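Local coordinates for glyoxalase-like domain protein (Staphylococcus aureus, PDB 3P8A), which is of unknown function but belongs to the VOC (glyoxalase-like) family, whose paired beta-alpha-beta-beta-beta modules commonly form a curved sheet around a small-molecule or metal site, at residues D43-H48 and N68-L73; A119-L124 and V132-M137; D158-K163 and V205-K210; D36-P41 and F262-I267. All coordinates share one frame; numbering follows the deposited sequence.

Interaction 1: D43-H48 and N68-L73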
# COMPACT_ATOMS: atom_id res chain seq x y z
N ASP A 43 -0.05 14.90 16.26
CA ASP A 43 -0.71 13.60 16.42
C ASP A 43 -2.03 13.52 15.63
O ASP A 43 -2.98 12.89 16.10
CB ASP A 43 -0.92 13.26 17.93
CG ASP A 43 0.36 12.99 18.70
OD1 ASP A 43 0.72 11.80 18.85
OD2 ASP A 43 1.00 13.96 19.16
N VAL A 44 -2.09 14.18 14.44
CA VAL A 44 -3.29 14.24 13.58
C VAL A 44 -3.81 12.81 13.33
O VAL A 44 -4.99 12.55 13.53
CB VAL A 44 -3.09 15.03 12.25
CG1 VAL A 44 -3.32 16.53 12.39
CG2 VAL A 44 -1.76 14.70 11.59
N ILE A 45 -2.90 11.90 12.97
CA ILE A 45 -3.20 10.48 12.79
C ILE A 45 -2.48 9.77 13.91
O ILE A 45 -1.26 9.88 14.03
CB ILE A 45 -2.80 9.91 11.39
CG1 ILE A 45 -3.66 10.52 10.28
CG2 ILE A 45 -2.89 8.34 11.37
CD1 ILE A 45 -3.01 10.49 8.91
N LYS A 46 -3.24 9.04 14.74
CA LYS A 46 -2.67 8.28 15.84
C LYS A 46 -1.99 7.02 15.30
O LYS A 46 -2.45 6.43 14.31
CB LYS A 46 -3.76 7.94 16.88
CG LYS A 46 -3.90 9.00 17.99
CD LYS A 46 -4.74 10.20 17.55
CE LYS A 46 -4.67 11.37 18.50
NZ LYS A 46 -5.24 12.59 17.89
N LEU A 47 -0.91 6.62 15.94
CA LEU A 47 -0.11 5.47 15.57
C LEU A 47 -0.08 4.45 16.68
O LEU A 47 -0.15 4.80 17.86
CB LEU A 47 1.34 5.89 15.22
CG LEU A 47 1.52 6.98 14.17
CD1 LEU A 47 2.98 7.32 14.00
CD2 LEU A 47 0.94 6.57 12.82
N HIS A 48 0.02 3.18 16.28
CA HIS A 48 0.11 2.02 17.16
C HIS A 48 1.28 1.18 16.66
O HIS A 48 1.39 0.94 15.45
CB HIS A 48 -1.21 1.21 17.13
CG HIS A 48 -2.37 2.01 17.65
ND1 HIS A 48 -2.57 2.21 19.02
CD2 HIS A 48 -3.34 2.67 16.98
CE1 HIS A 48 -3.65 2.96 19.12
NE2 HIS A 48 -4.14 3.28 17.92
N ASN A 68 -9.06 0.17 6.65
CA ASN A 68 -7.81 0.32 5.91
C ASN A 68 -6.85 1.12 6.80
O ASN A 68 -7.26 1.64 7.83
CB ASN A 68 -8.01 0.96 4.52
CG ASN A 68 -8.93 2.15 4.49
OD1 ASN A 68 -9.90 2.20 3.71
ND2 ASN A 68 -8.67 3.13 5.33
N TYR A 69 -5.56 1.13 6.45
CA TYR A 69 -4.60 1.81 7.31
C TYR A 69 -3.40 2.30 6.57
O TYR A 69 -3.22 2.03 5.39
CB TYR A 69 -4.17 0.88 8.47
CG TYR A 69 -3.51 -0.42 8.07
CD1 TYR A 69 -2.13 -0.58 8.16
CD2 TYR A 69 -4.27 -1.51 7.64
CE1 TYR A 69 -1.51 -1.78 7.80
CE2 TYR A 69 -3.66 -2.73 7.30
CZ TYR A 69 -2.29 -2.85 7.37
OH TYR A 69 -1.69 -4.03 7.03
N ILE A 70 -2.55 3.03 7.29
CA ILE A 70 -1.27 3.50 6.82
C ILE A 70 -0.24 2.63 7.52
O ILE A 70 -0.24 2.56 8.76
CB ILE A 70 -1.03 5.01 7.14
CG1 ILE A 70 -2.15 5.89 6.54
CG2 ILE A 70 0.36 5.43 6.62
CD1 ILE A 70 -2.32 7.29 7.21
N GLU A 71 0.63 1.98 6.74
CA GLU A 71 1.71 1.20 7.29
C GLU A 71 2.98 2.01 7.18
O GLU A 71 3.45 2.30 6.08
CB GLU A 71 1.85 -0.17 6.60
CG GLU A 71 2.88 -1.05 7.31
CD GLU A 71 3.33 -2.29 6.57
OE1 GLU A 71 3.11 -2.37 5.34
OE2 GLU A 71 3.96 -3.17 7.21
N LEU A 72 3.54 2.42 8.32
CA LEU A 72 4.81 3.13 8.35
C LEU A 72 5.82 2.02 8.53
O LEU A 72 5.64 1.19 9.41
CB LEU A 72 4.90 4.13 9.49
CG LEU A 72 3.82 5.19 9.60
CD1 LEU A 72 4.25 6.22 10.54
CD2 LEU A 72 3.47 5.83 8.22
N LEU A 73 6.82 1.95 7.69
CA LEU A 73 7.76 0.85 7.67
C LEU A 73 9.19 1.30 7.78
O LEU A 73 9.56 2.30 7.18
CB LEU A 73 7.51 0.02 6.35
CG LEU A 73 8.27 -1.32 6.14
CD1 LEU A 73 7.76 -2.42 7.11
CD2 LEU A 73 8.16 -1.80 4.70
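I45 and L47 of the loop 43-48 reach the strand bearing I70 and L72 through their side chains alone, for the two backbones stay well apart, with the CA atoms of L47 and I70 9.0 Å from each other. Two methyl-to-methyl contacts span the gap. The delta methyl CD1 of I45 meets CD1 of I70 at 3.7 Å, and the two side chains cross at about a right angle, so the touch is confined to their ends. L47 presents its whole fork: CD1 lies 3.8 Å from CD1 of L72 and CD2 lies 4.0 Å from the same methyl, which thus rests against both branches. With CG of L47 anti to its carbonyl carbon, chi1 -54° swings the fork toward the strand. I70 and L72 share one face of the strand; Y69 and E71 face the other way, where the Y69 ring stacks on H27, E71 bonds to N60, and a glycerol, probably from crystallisation, is held by both residues. Strands 24-31, 48-53, 58-64 and 69-75 follow the strand order of a beta-alpha-beta-beta-beta module, consistent with the VOC fold, although the connection between the first two, to which the loop belongs, contains no regular helix. Y268 and F270 of the other sheet pack against this apolar patch, Y268 on I70 and L72, F270 on I45. The polar part of the loop turns elsewhere: K46 NZ bonds to D43 O at 2.9 Å, tilted 27° from the carbonyl plane, while the backbone N of K46 bonds to Q186.

Interaction 2: A119-L124 and V132-M137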
# COMPACT_ATOMS: atom_id res chain seq x y z
N ALA A 119 -7.82 -17.66 -5.86
CA ALA A 119 -8.67 -17.27 -6.99
C ALA A 119 -8.02 -16.10 -7.73
O ALA A 119 -8.10 -16.04 -8.96
CB ALA A 119 -10.05 -16.85 -6.50
N VAL A 120 -7.37 -15.17 -6.99
CA VAL A 120 -6.64 -14.07 -7.59
C VAL A 120 -5.45 -14.64 -8.34
O VAL A 120 -5.27 -14.29 -9.50
CB VAL A 120 -6.24 -12.94 -6.59
CG1 VAL A 120 -5.22 -11.99 -7.19
CG2 VAL A 120 -7.46 -12.16 -6.16
N LYS A 121 -4.68 -15.55 -7.71
CA LYS A 121 -3.53 -16.19 -8.34
C LYS A 121 -3.94 -16.93 -9.64
O LYS A 121 -3.29 -16.76 -10.67
CB LYS A 121 -2.80 -17.12 -7.36
CG LYS A 121 -1.60 -17.81 -7.98
CD LYS A 121 -0.96 -18.79 -7.05
CE LYS A 121 0.22 -19.44 -7.73
NZ LYS A 121 1.12 -20.10 -6.75
N ASN A 122 -5.03 -17.69 -9.58
CA ASN A 122 -5.54 -18.44 -10.73
C ASN A 122 -5.99 -17.50 -11.86
O ASN A 122 -5.68 -17.78 -13.01
CB ASN A 122 -6.67 -19.41 -10.33
CG ASN A 122 -6.25 -20.50 -9.37
OD1 ASN A 122 -5.08 -20.92 -9.34
ND2 ASN A 122 -7.18 -20.93 -8.53
N LYS A 123 -6.66 -16.37 -11.52
CA LYS A 123 -7.12 -15.40 -12.50
C LYS A 123 -5.94 -14.73 -13.21
O LYS A 123 -5.98 -14.55 -14.43
CB LYS A 123 -8.06 -14.36 -11.85
CG LYS A 123 -8.68 -13.33 -12.81
CD LYS A 123 -7.91 -12.01 -12.79
CE LYS A 123 -8.55 -10.92 -13.61
NZ LYS A 123 -7.58 -9.82 -13.84
N LEU A 124 -4.90 -14.36 -12.44
CA LEU A 124 -3.73 -13.70 -13.05
C LEU A 124 -2.96 -14.70 -13.90
O LEU A 124 -2.56 -14.37 -15.01
CB LEU A 124 -2.84 -13.04 -11.99
CG LEU A 124 -3.41 -11.84 -11.23
CD1 LEU A 124 -2.49 -11.47 -10.09
CD2 LEU A 124 -3.60 -10.63 -12.14
N VAL A 132 4.37 -14.16 -7.93
CA VAL A 132 5.24 -14.69 -6.87
C VAL A 132 4.36 -14.87 -5.65
O VAL A 132 3.68 -13.93 -5.22
CB VAL A 132 6.52 -13.87 -6.57
CG1 VAL A 132 7.24 -14.39 -5.33
CG2 VAL A 132 7.47 -13.86 -7.76
N GLY A 133 4.28 -16.10 -5.17
CA GLY A 133 3.46 -16.43 -4.02
C GLY A 133 2.30 -17.36 -4.29
O GLY A 133 2.22 -17.94 -5.37
N PRO A 134 1.38 -17.53 -3.32
CA PRO A 134 1.28 -16.83 -2.03
C PRO A 134 2.43 -17.05 -1.06
O PRO A 134 2.91 -18.18 -0.89
CB PRO A 134 -0.07 -17.29 -1.46
CG PRO A 134 -0.83 -17.81 -2.64
CD PRO A 134 0.21 -18.41 -3.53
N ILE A 135 2.91 -15.93 -0.47
CA ILE A 135 3.99 -15.87 0.51
C ILE A 135 3.34 -15.82 1.90
O ILE A 135 2.64 -14.85 2.20
CB ILE A 135 4.91 -14.64 0.27
CG1 ILE A 135 5.54 -14.61 -1.16
CG2 ILE A 135 5.97 -14.49 1.38
CD1 ILE A 135 6.59 -15.69 -1.47
N GLN A 136 3.61 -16.83 2.75
CA GLN A 136 3.10 -16.85 4.13
C GLN A 136 3.86 -15.82 4.99
O GLN A 136 5.09 -15.71 4.91
CB GLN A 136 3.19 -18.26 4.74
CG GLN A 136 1.83 -18.99 4.82
CD GLN A 136 0.82 -18.38 5.77
OE1 GLN A 136 1.14 -17.74 6.79
NE2 GLN A 136 -0.45 -18.61 5.49
N MSE A 137 3.11 -15.01 5.76
CA MSE A 137 3.68 -13.92 6.55
C MSE A 137 3.11 -13.91 7.96
O MSE A 137 1.96 -14.29 8.17
CB MSE A 137 3.32 -12.57 5.90
CG MSE A 137 3.94 -12.32 4.54
SE MSE A 137 5.83 -11.80 4.58
CE MSE A 137 5.73 -10.20 5.67
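The flat group here is the cis peptide joining G133 to P134, and K121 comes to its edge. NZ of K121 lies in the carbonyl plane of G133 and donates to G133 O at 2.8 Å, with a C=O...N angle of 146°. The cis geometry puts G133 O and P134 CD on the same side of the peptide, so a single lysine can serve both. Its ammonium group binds the oxygen, while CD of K121 packs on CD of P134 at 3.7 Å, the lysine chain crossing the proline at about a right angle. K121 NZ itself also stands 3.7 Å from P134 CD. All of this depends on reach: CG of K121 is anti to the backbone N (chi1 179°) and the chain is extended from there, carrying NZ from the helix to the strand. G133 has backbone angles suited to glycine, with phi at 115°. The positive charge would probably polarise the carbonyl it binds. The contact lies at the surface, within a beta-alpha-beta crossover in which helix 117-125 links strand 106-113 to strand 130-139, the outermost of its sheet. I117 and E118 of the same helix also meet P134, and P134 touches Q150 on strand 147-155 as well. On the helix's buried side, V120 and L124 pack on F167 of strand 166-170.

Interaction 3: D158-K163 and V205-K210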
# COMPACT_ATOMS: atom_id res chain seq x y z
N ASP A 158 7.77 -7.10 -18.53
CA ASP A 158 8.01 -5.85 -19.22
C ASP A 158 8.38 -4.80 -18.13
O ASP A 158 8.44 -5.13 -16.94
CB ASP A 158 6.74 -5.44 -20.01
CG ASP A 158 6.93 -4.86 -21.41
OD1 ASP A 158 6.49 -3.70 -21.64
OD2 ASP A 158 7.42 -5.60 -22.31
N ASP A 159 8.63 -3.55 -18.56
CA ASP A 159 9.01 -2.46 -17.67
C ASP A 159 7.85 -1.97 -16.80
O ASP A 159 6.71 -1.87 -17.27
CB ASP A 159 9.56 -1.27 -18.48
CG ASP A 159 10.87 -1.51 -19.22
OD1 ASP A 159 11.70 -2.31 -18.72
OD2 ASP A 159 11.08 -0.86 -20.26
N ASP A 160 8.17 -1.61 -15.55
CA ASP A 160 7.23 -1.02 -14.61
C ASP A 160 7.76 0.34 -14.23
O ASP A 160 8.85 0.41 -13.66
CB ASP A 160 7.07 -1.86 -13.32
CG ASP A 160 6.35 -3.18 -13.47
OD1 ASP A 160 5.21 -3.18 -14.00
OD2 ASP A 160 6.89 -4.20 -12.99
N GLU A 161 7.03 1.41 -14.54
CA GLU A 161 7.43 2.71 -14.03
C GLU A 161 7.10 2.72 -12.53
O GLU A 161 7.85 3.24 -11.71
CB GLU A 161 6.66 3.86 -14.73
CG GLU A 161 7.14 4.16 -16.13
CD GLU A 161 8.53 4.74 -16.26
OE1 GLU A 161 9.04 5.30 -15.26
OE2 GLU A 161 9.10 4.63 -17.37
N ILE A 162 5.97 2.10 -12.20
CA ILE A 162 5.38 2.05 -10.86
C ILE A 162 5.42 0.66 -10.32
O ILE A 162 5.02 -0.28 -11.01
CB ILE A 162 3.89 2.58 -10.95
CG1 ILE A 162 3.83 4.01 -11.45
CG2 ILE A 162 3.11 2.40 -9.65
CD1 ILE A 162 4.72 5.03 -10.65
N LYS A 163 5.84 0.51 -9.05
CA LYS A 163 5.88 -0.83 -8.46
C LYS A 163 4.44 -1.33 -8.40
O LYS A 163 3.58 -0.60 -7.89
CB LYS A 163 6.50 -0.83 -7.05
CG LYS A 163 6.80 -2.23 -6.54
CD LYS A 163 8.12 -2.72 -7.05
CE LYS A 163 8.52 -4.01 -6.38
NZ LYS A 163 9.89 -4.38 -6.80
N VAL A 205 -1.80 2.68 -16.53
CA VAL A 205 -3.26 2.50 -16.66
C VAL A 205 -3.62 1.13 -17.27
O VAL A 205 -4.44 0.38 -16.70
CB VAL A 205 -3.89 3.68 -17.43
CG1 VAL A 205 -5.38 3.44 -17.73
CG2 VAL A 205 -3.70 4.99 -16.65
N SER A 206 -3.00 0.81 -18.41
CA SER A 206 -3.19 -0.45 -19.15
C SER A 206 -2.93 -1.65 -18.23
O SER A 206 -3.76 -2.56 -18.17
CB SER A 206 -2.28 -0.47 -20.38
OG SER A 206 -2.26 -1.75 -20.99
N ASN A 207 -1.81 -1.62 -17.47
CA ASN A 207 -1.43 -2.67 -16.54
C ASN A 207 -2.40 -2.80 -15.39
O ASN A 207 -2.79 -3.92 -15.06
CB ASN A 207 -0.02 -2.43 -15.97
CG ASN A 207 1.07 -2.78 -16.93
OD1 ASN A 207 0.84 -3.47 -17.92
ND2 ASN A 207 2.27 -2.28 -16.67
N TRP A 208 -2.79 -1.67 -14.76
CA TRP A 208 -3.71 -1.68 -13.62
C TRP A 208 -5.12 -2.10 -14.03
O TRP A 208 -5.79 -2.79 -13.26
CB TRP A 208 -3.72 -0.34 -12.90
CG TRP A 208 -2.51 -0.07 -12.05
CD1 TRP A 208 -1.22 -0.45 -12.30
CD2 TRP A 208 -2.46 0.78 -10.90
NE1 TRP A 208 -0.38 0.06 -11.33
CE2 TRP A 208 -1.11 0.81 -10.46
CE3 TRP A 208 -3.43 1.47 -10.16
CZ2 TRP A 208 -0.72 1.52 -9.31
CZ3 TRP A 208 -3.05 2.16 -9.02
CH2 TRP A 208 -1.71 2.18 -8.61
N LEU A 209 -5.57 -1.73 -15.24
CA LEU A 209 -6.90 -2.20 -15.70
C LEU A 209 -6.91 -3.72 -15.89
O LEU A 209 -7.87 -4.38 -15.50
CB LEU A 209 -7.30 -1.53 -17.02
CG LEU A 209 -7.63 -0.05 -16.95
CD1 LEU A 209 -7.62 0.56 -18.33
CD2 LEU A 209 -8.95 0.20 -16.24
N LYS A 210 -5.80 -4.26 -16.40
CA LYS A 210 -5.59 -5.67 -16.68
C LYS A 210 -5.50 -6.48 -15.40
O LYS A 210 -6.28 -7.41 -15.21
CB LYS A 210 -4.30 -5.83 -17.49
CG LYS A 210 -4.24 -7.07 -18.36
CD LYS A 210 -2.89 -7.23 -19.06
CE LYS A 210 -2.72 -6.41 -20.33
NZ LYS A 210 -3.40 -7.02 -21.50
O HOH W 1 4.48 -2.74 -18.22
O HOH W 2 2.33 -0.85 -11.75
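The apolar part of this contact is a single touch between I162 and W208: the branch methyl CG2 of I162 approaches CZ2 of the indole at 3.9 Å, obliquely to the ring, the two side chains crossing at about a right angle. Around that pair V196 and Y245 pack on both residues, and F212, one turn further along the helix, meets the indole edge-to-face. Water carries the hydrogen bonding. One water accepts from NE1 of W208 at 2.9 Å, in the plane of the indole, and donates to I162 O at 2.8 Å. A second accepts from ND2 of N207 at 2.7 Å and donates to D159 O at 2.6 Å. The asparagine amide is held at its other end as well, since OD1 of N207 bonds to Q203 one turn earlier, which fixes the amide's rotation and presents its NH2 to the water. The remaining polar approach is loose: D160 OD1 and N207 ND2 are 4.1 Å apart, with the carboxylate and amide planes 76° apart. In topology the contact joins the loop between strands 147-155 and 166-170, in one sheet, to helix 201-212, which follows strand 189-198 of the other. No direct hydrogen bond links the two segments; side-chain N-H groups of N207 and W208 reach the carbonyls of D159 and I162 each through one bridging water, so the joint is directional yet hydrated, with close packing confined to I162 and W208.

Interaction 4: D36-P41 and F262-I267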
# COMPACT_ATOMS: atom_id res chain seq x y z
N ASP A 36 11.15 4.62 15.10
CA ASP A 36 10.87 4.59 16.55
C ASP A 36 10.67 5.97 17.17
O ASP A 36 9.95 6.09 18.16
CB ASP A 36 11.97 3.87 17.32
CG ASP A 36 11.83 2.37 17.29
OD1 ASP A 36 10.67 1.88 17.36
OD2 ASP A 36 12.87 1.69 17.28
N ARG A 37 11.33 6.99 16.60
CA ARG A 37 11.28 8.37 17.09
C ARG A 37 10.06 9.09 16.52
O ARG A 37 9.65 10.13 17.05
CB ARG A 37 12.55 9.12 16.63
CG ARG A 37 13.85 8.59 17.23
CD ARG A 37 15.07 9.11 16.48
NE ARG A 37 15.40 10.49 16.84
CZ ARG A 37 16.15 10.84 17.88
NH1 ARG A 37 16.39 12.12 18.12
NH2 ARG A 37 16.65 9.92 18.69
N PHE A 38 9.53 8.57 15.42
CA PHE A 38 8.48 9.18 14.63
C PHE A 38 7.08 9.21 15.22
O PHE A 38 6.61 8.21 15.74
CB PHE A 38 8.48 8.60 13.19
CG PHE A 38 7.50 9.27 12.24
CD1 PHE A 38 7.88 10.38 11.50
CD2 PHE A 38 6.20 8.81 12.13
CE1 PHE A 38 6.98 11.01 10.65
CE2 PHE A 38 5.29 9.46 11.29
CZ PHE A 38 5.68 10.55 10.55
N SER A 39 6.40 10.34 15.01
CA SER A 39 5.00 10.59 15.27
C SER A 39 4.53 11.60 14.22
O SER A 39 5.34 12.36 13.69
CB SER A 39 4.78 11.16 16.68
OG SER A 39 5.54 12.34 16.89
N PHE A 40 3.24 11.58 13.88
CA PHE A 40 2.65 12.52 12.94
C PHE A 40 2.56 13.92 13.58
O PHE A 40 2.36 14.01 14.80
CB PHE A 40 1.24 12.05 12.55
CG PHE A 40 1.20 11.31 11.25
CD1 PHE A 40 1.33 9.93 11.21
CD2 PHE A 40 1.03 12.00 10.06
CE1 PHE A 40 1.29 9.25 9.99
CE2 PHE A 40 1.00 11.31 8.84
CZ PHE A 40 1.13 9.94 8.82
N PRO A 41 2.65 15.01 12.77
CA PRO A 41 2.54 16.37 13.33
C PRO A 41 1.22 16.59 14.07
O PRO A 41 0.15 16.24 13.57
CB PRO A 41 2.63 17.26 12.09
CG PRO A 41 3.38 16.44 11.11
CD PRO A 41 2.88 15.06 11.31
N PHE A 262 3.65 17.52 4.24
CA PHE A 262 4.74 16.83 3.56
C PHE A 262 5.62 16.29 4.64
O PHE A 262 6.15 17.05 5.46
CB PHE A 262 5.58 17.68 2.58
CG PHE A 262 6.82 16.92 2.14
CD1 PHE A 262 6.78 16.02 1.08
CD2 PHE A 262 8.01 17.02 2.87
CE1 PHE A 262 7.91 15.31 0.71
CE2 PHE A 262 9.14 16.27 2.51
CZ PHE A 262 9.09 15.45 1.42
N ILE A 263 5.76 14.96 4.66
CA ILE A 263 6.57 14.34 5.69
C ILE A 263 7.27 13.09 5.20
O ILE A 263 6.64 12.20 4.62
CB ILE A 263 5.75 14.15 7.00
CG1 ILE A 263 6.63 13.68 8.16
CG2 ILE A 263 4.48 13.30 6.80
CD1 ILE A 263 6.14 14.21 9.55
N ARG A 264 8.61 13.06 5.37
CA ARG A 264 9.49 11.95 5.01
C ARG A 264 9.22 11.40 3.62
O ARG A 264 9.07 10.18 3.48
CB ARG A 264 9.41 10.82 6.07
CG ARG A 264 9.69 11.28 7.51
CD ARG A 264 11.17 11.47 7.78
NE ARG A 264 11.47 11.27 9.20
CZ ARG A 264 12.52 10.59 9.66
NH1 ARG A 264 13.38 10.03 8.82
NH2 ARG A 264 12.70 10.46 10.97
N GLY A 265 9.15 12.30 2.64
CA GLY A 265 8.97 11.98 1.23
C GLY A 265 7.55 11.68 0.76
O GLY A 265 7.36 11.37 -0.41
N ALA A 266 6.56 11.77 1.66
CA ALA A 266 5.16 11.50 1.34
C ALA A 266 4.27 12.72 1.57
O ALA A 266 4.66 13.65 2.28
CB ALA A 266 4.66 10.31 2.16
N ILE A 267 3.12 12.77 0.89
CA ILE A 267 2.20 13.90 1.03
C ILE A 267 0.88 13.38 1.53
O ILE A 267 0.29 12.50 0.90
CB ILE A 267 2.03 14.75 -0.27
CG1 ILE A 267 3.41 15.20 -0.82
CG2 ILE A 267 1.08 15.96 -0.03
CD1 ILE A 267 3.39 15.57 -2.23
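The amide N of I263, the residue that meets F38 and P41, donates to A266 O at 2.9 Å, and A266 N returns a bond to I263 O. These two bonds close a type I' turn with R264 and G265 at its corners, both with positive phi, and so form a tight two-residue hairpin that offers I263 and R264 to the loop 36-41. F38 meets I263 edge-on: CE1 lies 3.5 Å from CD1 and 3.7 Å from CG1, the latter atom in the plane of the ring, so the ring abuts the isoleucine with its rim. The phenyl reaches this place because CG of F38 is anti to the backbone N (chi1 -174°), and the two side chains come from opposite directions. P41 takes up the same methyl. Its CD stands 3.8 Å from CD1 of I263, the proline ring and the methyl reaching toward each other, so that a single methyl touches both F38 and P41. R264 adds its aliphatic stem, CG lying 4.2 Å from CE1 of F38, oblique to the ring; the chain bends at chi2, and its NH1 bonds to Q105. Backbone oxygens near the contact have partners too, F38 O receiving a bond from K61 and R264 O one from H30. The hairpin joins strands 259-263 and 266-272 at one margin of their sheet, where I267 pairs with V248 of strand 244-252, while the loop follows strand 24-31 of the other sheet; F40, edge-to-face on Y268, adds a second link between them.

In the fold
Interactions 1 and 4 form one continuous patch, their centres about 10 Å apart: F38 packs on L72 as well as on I263, and F40 lies against L47. Both use the connection between strands 24-31 and 48-53, which interaction 1 joins to its own sheet and interaction 4 to the terminal hairpin of the other. Their chemistry is apolar, buried in the first and only partly buried in the second. Interactions 2 and 3 involve helices. Interaction 2, at the surface, relies on one direct lysine-to-carbonyl bond, whereas interaction 3, though largely buried, bridges its polar groups through waters. Interaction 1 lies across the chain's centre from both.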